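PDB 1NO7: major capsid protein from Human herpesvirus 1, which builds the shell of the icosahedral herpesvirus capsid, its upper domain probably forming the outward-projecting part of the capsomers. Local coordinates for residues 51-56 and 525-530; 57-62 and 111-116. All blocks are in the same frame, centred on the assembly; numbering follows the deposited sequence.

Contact 1: 51-56 and 525-530; sequences MQQLFL and NFPPAL
L56 and Q53, on neighbouring turns of the helix, meet the loop 525-530, L56 through apolar packing and Q53 through a polar approach. L56 has the larger share. Its CG is anti to the carbonyl carbon (chi1 -47°) and its CD1 is anti to CA (chi2 -170°), which carries this methyl forward to the rim of the F526 ring. There CD1 lies near the ring plane, against the CD1–CE1 edge, with L56 CD1 3.3 Å from F526 CD1; this is an edge contact, not a stack. The same methyl also touches the pyrrolidine of P527, L56 CD1 to P527 CD being 3.8 Å. Nearer the backbone, L56 CB meets L530 CD1 at 4.0 Å, and P527 CG sits at the same distance from L56 CB. The other methyl of L56 turns back to its own helix: L56 CD2 stands 3.8 Å above the plane of F55, toward the rim of that ring. The packing thus joins helix 48-56 to the linker between helices 517-521 and 531-534 in the upper domain of the capsid protein. The F526 side chain also touches A521 of helix 517-521 and R531 and S534 of helix 531-534. The polar approach involves Q53, which is bent at chi2 and has its amide beside the backbone carbonyl of N525. Q53 NE2 lies 2.6 Å from N525 O, but the direction of the N-H does not make this a hydrogen bond. The side chains of Q53 and N525 cross at about a right angle, although N525 is poorly ordered and the orientation of its amide only approximate; Q53 NE2 approaches N525 CB at 3.9 Å. Q53 OE1 makes a weak hydrogen bond to N57 ND2, farther along the chain.

Contact 2: 57-62 and 111-116; sequences NAWGQR and GDVPPA
The start of helix 60-64, with W59 at its N-cap position, packs through W59 and R62 against V113 and P114 in the loop between strands 98-100 and 122-124. W59 and P114 reach toward each other tip to tip: the six-membered end of the indole meets the pyrrolidine, with W59 CH2 3.4 Å from P114 CG. V113 runs past the indole in the opposite direction, its CG1 lying obliquely to the ring. Over one face of the indole lies R62 CD, 3.5 Å above the plane and offset toward the rim, so the aliphatic part of the arginine packs on the tryptophan. D112 O lies at the indole edge, near the ring plane, 3.7 Å from W59 NE1, and no hydrogen bond is assigned. R62 is extended from CG to NE, chi3 172° setting NE anti to CB. P114 CD sits over the centre of one guanidinium face, 3.4 Å from its plane. R62 NH2 also donates to P114 O at 2.9 Å, with an N-H...O angle of 139°; the nitrogen is tilted 29° from the carbonyl plane. One proline therefore meets the arginine twice, through ring carbon and carbonyl oxygen. Beyond the contact W59 also touches P542, and R62 touches P36. P114 O, which also takes the A116 N-H within its own loop by a modelled bond too short to trust in length, receives a probably cationic donor from R62, whose charge would be expected to polarise this C=O.

In the fold
From the N terminus the chain runs through helix 48-56, which gives contact 1 its first segment, and turns at once into 57-62, the first segment of contact 2. Contact 2 closes the shorter loop, returning at 111-116 after strand 98-100. Contact 1 closes only when the chain comes back at 525-530, after most of the domain's helices and strands, so contact 2 is nested inside its loop. The centres lie about 12 Å apart, on the same side of the chain's centre, and L530 CD2 touches G60 O. F55 and W59 pack edge-to-face. The helix pair thus ties the 525-530 linker to the loop before strand 122-124.

Contact 1: 51-56 and 525-530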
ATOM      1  N   MET A  51     -13.053  -1.218  12.052  1.00 80.80           N
ATOM      2  CA  MET A  51     -12.754  -2.572  11.606  1.00 80.80           C
ATOM      3  C   MET A  51     -11.717  -3.290  12.471  1.00 80.80           C
ATOM      4  O   MET A  51     -12.040  -4.198  13.234  1.00 80.80           O
ATOM      5  CB  MET A  51     -12.260  -2.486  10.171  1.00 47.70           C
ATOM      6  CG  MET A  51     -12.212  -3.781   9.430  1.00 47.70           C
ATOM      7  SD  MET A  51     -12.157  -3.349   7.690  1.00 47.70           S
ATOM      8  CE  MET A  51     -13.921  -2.816   7.430  1.00 47.70           C
ATOM      9  N   GLN A  52     -10.468  -2.871  12.334  1.00 37.87           N
ATOM     10  CA  GLN A  52      -9.354  -3.438  13.090  1.00 37.87           C
ATOM     11  C   GLN A  52      -9.628  -3.693  14.579  1.00 37.87           C
ATOM     12  O   GLN A  52      -9.032  -4.600  15.177  1.00 37.87           O
ATOM     13  CB  GLN A  52      -8.136  -2.523  12.967  1.00 53.96           C
ATOM     14  CG  GLN A  52      -6.867  -3.190  12.455  1.00 53.96           C
ATOM     15  CD  GLN A  52      -6.221  -4.123  13.458  1.00 53.96           C
ATOM     16  OE1 GLN A  52      -6.319  -3.926  14.682  1.00 53.96           O
ATOM     17  NE2 GLN A  52      -5.533  -5.139  12.946  1.00 53.96           N
ATOM     18  N   GLN A  53     -10.493  -2.885  15.194  1.00 66.43           N
ATOM     19  CA  GLN A  53     -10.798  -3.064  16.619  1.00 66.43           C
ATOM     20  C   GLN A  53     -11.860  -4.131  16.812  1.00 66.43           C
ATOM     21  O   GLN A  53     -11.729  -5.009  17.665  1.00 66.43           O
ATOM     22  CB  GLN A  53     -11.264  -1.749  17.252  1.00 96.97           C
ATOM     23  CG  GLN A  53     -10.209  -1.126  18.143  1.00 96.97           C
ATOM     24  CD  GLN A  53      -9.487  -2.173  18.977  1.00 96.97           C
ATOM     25  OE1 GLN A  53     -10.112  -2.951  19.696  1.00 96.97           O
ATOM     26  NE2 GLN A  53      -8.164  -2.198  18.879  1.00 96.97           N
ATOM     27  N   LEU A  54     -12.916  -4.037  16.014  1.00 98.68           N
ATOM     28  CA  LEU A  54     -13.998  -5.001  16.054  1.00 98.68           C
ATOM     29  C   LEU A  54     -13.365  -6.393  15.976  1.00 98.68           C
ATOM     30  O   LEU A  54     -13.908  -7.367  16.512  1.00 98.68           O
ATOM     31  CB  LEU A  54     -14.911  -4.755  14.858  1.00 91.39           C
ATOM     32  CG  LEU A  54     -16.098  -5.679  14.630  1.00 91.39           C
ATOM     33  CD1 LEU A  54     -16.985  -5.669  15.867  1.00 91.39           C
ATOM     34  CD2 LEU A  54     -16.843  -5.227  13.375  1.00 91.39           C
ATOM     35  N   PHE A  55     -12.207  -6.447  15.312  1.00 50.21           N
ATOM     36  CA  PHE A  55     -11.415  -7.667  15.106  1.00 50.21           C
ATOM     37  C   PHE A  55     -10.782  -8.177  16.409  1.00 50.21           C
ATOM     38  O   PHE A  55     -11.179  -9.225  16.924  1.00 50.21           O
ATOM     39  CB  PHE A  55     -10.343  -7.370  14.035  1.00 71.78           C
ATOM     40  CG  PHE A  55      -9.309  -8.463  13.829  1.00 71.78           C
ATOM     41  CD1 PHE A  55      -9.553  -9.782  14.188  1.00 71.78           C
ATOM     42  CD2 PHE A  55      -8.095  -8.160  13.210  1.00 71.78           C
ATOM     43  CE1 PHE A  55      -8.604 -10.779  13.931  1.00 71.78           C
ATOM     44  CE2 PHE A  55      -7.144  -9.146  12.950  1.00 71.78           C
ATOM     45  CZ  PHE A  55      -7.399 -10.454  13.310  1.00 71.78           C
ATOM     46  N   LEU A  56      -9.818  -7.437  16.952  1.00 51.93           N
ATOM     47  CA  LEU A  56      -9.150  -7.855  18.187  1.00 51.93           C
ATOM     48  C   LEU A  56     -10.076  -8.026  19.393  1.00 51.93           C
ATOM     49  O   LEU A  56      -9.609  -8.298  20.504  1.00 51.93           O
ATOM     50  CB  LEU A  56      -8.048  -6.859  18.568  1.00 41.19           C
ATOM     51  CG  LEU A  56      -7.097  -6.440  17.450  1.00 41.19           C
ATOM     52  CD1 LEU A  56      -5.933  -5.657  18.039  1.00 41.19           C
ATOM     53  CD2 LEU A  56      -6.603  -7.685  16.717  1.00 41.19           C
ATOM     54  N   ASN A 525      -6.366   1.429  21.193  1.00 84.98           N
ATOM     55  CA  ASN A 525      -7.038   0.391  21.983  1.00 84.98           C
ATOM     56  C   ASN A 525      -6.529  -1.027  21.704  1.00 84.98           C
ATOM     57  O   ASN A 525      -7.305  -1.902  21.314  1.00 84.98           O
ATOM     58  CB  ASN A 525      -8.545   0.417  21.715  1.00166.21           C
ATOM     59  CG  ASN A 525      -9.153   1.783  21.923  1.00166.21           C
ATOM     60  OD1 ASN A 525      -9.005   2.384  22.985  1.00166.21           O
ATOM     61  ND2 ASN A 525      -9.853   2.280  20.908  1.00166.21           N
ATOM     62  N   PHE A 526      -5.240  -1.266  21.918  1.00 70.83           N
ATOM     63  CA  PHE A 526      -4.686  -2.587  21.656  1.00 70.83           C
ATOM     64  C   PHE A 526      -4.650  -3.479  22.898  1.00 70.83           C
ATOM     65  O   PHE A 526      -3.930  -3.191  23.858  1.00 70.83           O
ATOM     66  CB  PHE A 526      -3.276  -2.461  21.074  1.00 59.06           C
ATOM     67  CG  PHE A 526      -2.689  -3.771  20.627  1.00 59.06           C
ATOM     68  CD1 PHE A 526      -3.275  -4.489  19.582  1.00 59.06           C
ATOM     69  CD2 PHE A 526      -1.576  -4.309  21.273  1.00 59.06           C
ATOM     70  CE1 PHE A 526      -2.766  -5.727  19.183  1.00 59.06           C
ATOM     71  CE2 PHE A 526      -1.055  -5.550  20.883  1.00 59.06           C
ATOM     72  CZ  PHE A 526      -1.659  -6.265  19.828  1.00 59.06           C
ATOM     73  N   PRO A 527      -5.424  -4.584  22.885  1.00 75.53           N
ATOM     74  CA  PRO A 527      -5.480  -5.524  24.015  1.00 75.53           C
ATOM     75  C   PRO A 527      -4.077  -5.909  24.449  1.00 75.53           C
ATOM     76  O   PRO A 527      -3.376  -6.621  23.738  1.00 75.53           O
ATOM     77  CB  PRO A 527      -6.250  -6.715  23.447  1.00 37.25           C
ATOM     78  CG  PRO A 527      -7.183  -6.068  22.438  1.00 37.25           C
ATOM     79  CD  PRO A 527      -6.250  -5.062  21.759  1.00 37.25           C
ATOM     80  N   PRO A 528      -3.653  -5.446  25.627  1.00 87.87           N
ATOM     81  CA  PRO A 528      -2.322  -5.733  26.166  1.00 87.87           C
ATOM     82  C   PRO A 528      -2.024  -7.233  26.242  1.00 87.87           C
ATOM     83  O   PRO A 528      -0.865  -7.645  26.365  1.00 87.87           O
ATOM     84  CB  PRO A 528      -2.368  -5.073  27.533  1.00 68.26           C
ATOM     85  CG  PRO A 528      -3.807  -5.278  27.928  1.00 68.26           C
ATOM     86  CD  PRO A 528      -4.526  -4.881  26.668  1.00 68.26           C
ATOM     87  N   ALA A 529      -3.077  -8.042  26.173  1.00 49.90           N
ATOM     88  CA  ALA A 529      -2.930  -9.493  26.214  1.00 49.90           C
ATOM     89  C   ALA A 529      -2.207  -9.962  24.949  1.00 49.90           C
ATOM     90  O   ALA A 529      -1.168 -10.628  25.020  1.00 49.90           O
ATOM     91  CB  ALA A 529      -4.301 -10.152  26.307  1.00 88.59           C
ATOM     92  N   LEU A 530      -2.762  -9.591  23.798  1.00 54.76           N
ATOM     93  CA  LEU A 530      -2.213  -9.954  22.495  1.00 54.76           C
ATOM     94  C   LEU A 530      -0.826  -9.364  22.181  1.00 54.76           C
ATOM     95  O   LEU A 530      -0.190  -9.763  21.201  1.00 54.76           O
ATOM     96  CB  LEU A 530      -3.196  -9.536  21.399  1.00 39.46           C
ATOM     97  CG  LEU A 530      -4.628 -10.061  21.551  1.00 39.46           C
ATOM     98  CD1 LEU A 530      -5.561  -9.357  20.557  1.00 39.46           C
ATOM     99  CD2 LEU A 530      -4.643 -11.569  21.329  1.00 39.46           C
TER

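Contact 2: 57-62 and 111-116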
ATOM      1  N   ASN A  57     -11.380  -7.861  19.199  1.00 85.53           N
ATOM      2  CA  ASN A  57     -12.292  -8.007  20.320  1.00 85.53           C
ATOM      3  C   ASN A  57     -13.163  -9.237  20.186  1.00 85.53           C
ATOM      4  O   ASN A  57     -13.969  -9.532  21.064  1.00 85.53           O
ATOM      5  CB  ASN A  57     -13.160  -6.755  20.475  1.00 90.01           C
ATOM      6  CG  ASN A  57     -12.344  -5.523  20.841  1.00 90.01           C
ATOM      7  OD1 ASN A  57     -11.465  -5.578  21.707  1.00 90.01           O
ATOM      8  ND2 ASN A  57     -12.636  -4.406  20.187  1.00 90.01           N
ATOM      9  N   ALA A  58     -12.991  -9.960  19.089  1.00 82.58           N
ATOM     10  CA  ALA A  58     -13.768 -11.166  18.850  1.00 82.58           C
ATOM     11  C   ALA A  58     -12.829 -12.350  18.647  1.00 82.58           C
ATOM     12  O   ALA A  58     -13.216 -13.509  18.817  1.00 82.58           O
ATOM     13  CB  ALA A  58     -14.656 -10.973  17.623  1.00 38.55           C
ATOM     14  N   TRP A  59     -11.588 -12.043  18.287  1.00 69.24           N
ATOM     15  CA  TRP A  59     -10.584 -13.066  18.051  1.00 69.24           C
ATOM     16  C   TRP A  59      -9.473 -12.961  19.073  1.00 69.24           C
ATOM     17  O   TRP A  59      -8.395 -13.510  18.879  1.00 69.24           O
ATOM     18  CB  TRP A  59      -9.987 -12.916  16.651  1.00 47.97           C
ATOM     19  CG  TRP A  59     -10.984 -13.086  15.540  1.00 47.97           C
ATOM     20  CD1 TRP A  59     -12.063 -12.292  15.268  1.00 47.97           C
ATOM     21  CD2 TRP A  59     -10.982 -14.110  14.540  1.00 47.97           C
ATOM     22  NE1 TRP A  59     -12.733 -12.755  14.156  1.00 47.97           N
ATOM     23  CE2 TRP A  59     -12.092 -13.869  13.690  1.00 47.97           C
ATOM     24  CE3 TRP A  59     -10.151 -15.211  14.279  1.00 47.97           C
ATOM     25  CZ2 TRP A  59     -12.392 -14.687  12.597  1.00 47.97           C
ATOM     26  CZ3 TRP A  59     -10.449 -16.029  13.190  1.00 47.97           C
ATOM     27  CH2 TRP A  59     -11.564 -15.759  12.362  1.00 47.97           C
ATOM     28  N   GLY A  60      -9.732 -12.242  20.159  1.00 74.38           N
ATOM     29  CA  GLY A  60      -8.711 -12.103  21.179  1.00 74.38           C
ATOM     30  C   GLY A  60      -8.411 -13.458  21.788  1.00 74.38           C
ATOM     31  O   GLY A  60      -7.262 -13.796  22.091  1.00 74.38           O
ATOM     32  N   GLN A  61      -9.468 -14.242  21.959  1.00 68.36           N
ATOM     33  CA  GLN A  61      -9.347 -15.567  22.533  1.00 68.36           C
ATOM     34  C   GLN A  61      -8.812 -16.503  21.470  1.00 68.36           C
ATOM     35  O   GLN A  61      -7.712 -17.042  21.608  1.00 68.36           O
ATOM     36  CB  GLN A  61     -10.713 -16.051  23.012  1.00164.99           C
ATOM     37  CG  GLN A  61     -11.385 -15.087  23.966  1.00164.99           C
ATOM     38  CD  GLN A  61     -12.770 -15.541  24.359  1.00164.99           C
ATOM     39  OE1 GLN A  61     -12.937 -16.598  24.970  1.00164.99           O
ATOM     40  NE2 GLN A  61     -13.778 -14.748  24.007  1.00164.99           N
ATOM     41  N   ARG A  62      -9.595 -16.679  20.407  1.00 71.72           N
ATOM     42  CA  ARG A  62      -9.216 -17.546  19.300  1.00 71.72           C
ATOM     43  C   ARG A  62      -7.714 -17.488  19.008  1.00 71.72           C
ATOM     44  O   ARG A  62      -7.097 -18.511  18.691  1.00 71.72           O
ATOM     45  CB  ARG A  62      -9.988 -17.152  18.049  1.00 96.21           C
ATOM     46  CG  ARG A  62     -11.486 -17.313  18.163  1.00 96.21           C
ATOM     47  CD  ARG A  62     -12.153 -16.652  16.968  1.00 96.21           C
ATOM     48  NE  ARG A  62     -13.590 -16.904  16.884  1.00 96.21           N
ATOM     49  CZ  ARG A  62     -14.134 -18.071  16.548  1.00 96.21           C
ATOM     50  NH1 ARG A  62     -13.367 -19.119  16.260  1.00 96.21           N
ATOM     51  NH2 ARG A  62     -15.455 -18.189  16.488  1.00 96.21           N
ATOM     52  N   GLY A 111     -19.525 -13.986   6.996  1.00 82.05           N
ATOM     53  CA  GLY A 111     -19.388 -14.412   8.381  1.00 82.05           C
ATOM     54  C   GLY A 111     -18.502 -13.525   9.243  1.00 82.05           C
ATOM     55  O   GLY A 111     -17.408 -13.145   8.825  1.00 82.05           O
ATOM     56  N   ASP A 112     -18.970 -13.199  10.449  1.00 59.02           N
ATOM     57  CA  ASP A 112     -18.217 -12.353  11.389  1.00 59.02           C
ATOM     58  C   ASP A 112     -17.174 -13.129  12.191  1.00 59.02           C
ATOM     59  O   ASP A 112     -16.066 -12.636  12.449  1.00 59.02           O
ATOM     60  CB  ASP A 112     -19.165 -11.667  12.375  1.00134.34           C
ATOM     61  CG  ASP A 112     -19.337 -10.192  12.083  1.00134.34           C
ATOM     62  OD1 ASP A 112     -18.320  -9.466  12.079  1.00134.34           O
ATOM     63  OD2 ASP A 112     -20.486  -9.756  11.861  1.00134.34           O
ATOM     64  N   VAL A 113     -17.549 -14.342  12.592  1.00117.65           N
ATOM     65  CA  VAL A 113     -16.678 -15.220  13.362  1.00117.65           C
ATOM     66  C   VAL A 113     -16.959 -16.663  12.920  1.00117.65           C
ATOM     67  O   VAL A 113     -18.085 -16.996  12.548  1.00117.65           O
ATOM     68  CB  VAL A 113     -16.956 -15.075  14.874  1.00 58.07           C
ATOM     69  CG1 VAL A 113     -15.682 -15.325  15.660  1.00 58.07           C
ATOM     70  CG2 VAL A 113     -17.518 -13.684  15.175  1.00 58.07           C
ATOM     71  N   PRO A 114     -15.934 -17.532  12.941  1.00100.06           N
ATOM     72  CA  PRO A 114     -16.067 -18.937  12.539  1.00100.06           C
ATOM     73  C   PRO A 114     -17.038 -19.732  13.401  1.00100.06           C
ATOM     74  O   PRO A 114     -16.777 -19.963  14.584  1.00100.06           O
ATOM     75  CB  PRO A 114     -14.645 -19.475  12.671  1.00139.59           C
ATOM     76  CG  PRO A 114     -13.808 -18.276  12.446  1.00139.59           C
ATOM     77  CD  PRO A 114     -14.529 -17.220  13.241  1.00139.59           C
ATOM     78  N   PRO A 115     -18.170 -20.163  12.817  1.00201.25           N
ATOM     79  CA  PRO A 115     -19.190 -20.945  13.526  1.00201.25           C
ATOM     80  C   PRO A 115     -18.610 -22.226  14.134  1.00201.25           C
ATOM     81  O   PRO A 115     -18.911 -23.328  13.674  1.00201.25           O
ATOM     82  CB  PRO A 115     -20.215 -21.240  12.434  1.00 75.37           C
ATOM     83  CG  PRO A 115     -20.122 -20.014  11.558  1.00 75.37           C
ATOM     84  CD  PRO A 115     -18.627 -19.808  11.458  1.00 75.37           C
ATOM     85  N   ALA A 116     -17.780 -22.059  15.164  1.00173.11           N
ATOM     86  CA  ALA A 116     -17.125 -23.166  15.861  1.00173.11           C
ATOM     87  C   ALA A 116     -17.827 -24.498  15.647  1.00173.11           C
ATOM     88  O   ALA A 116     -19.025 -24.624  15.906  1.00173.11           O
ATOM     89  CB  ALA A 116     -17.044 -22.859  17.352  1.00 35.06           C
TER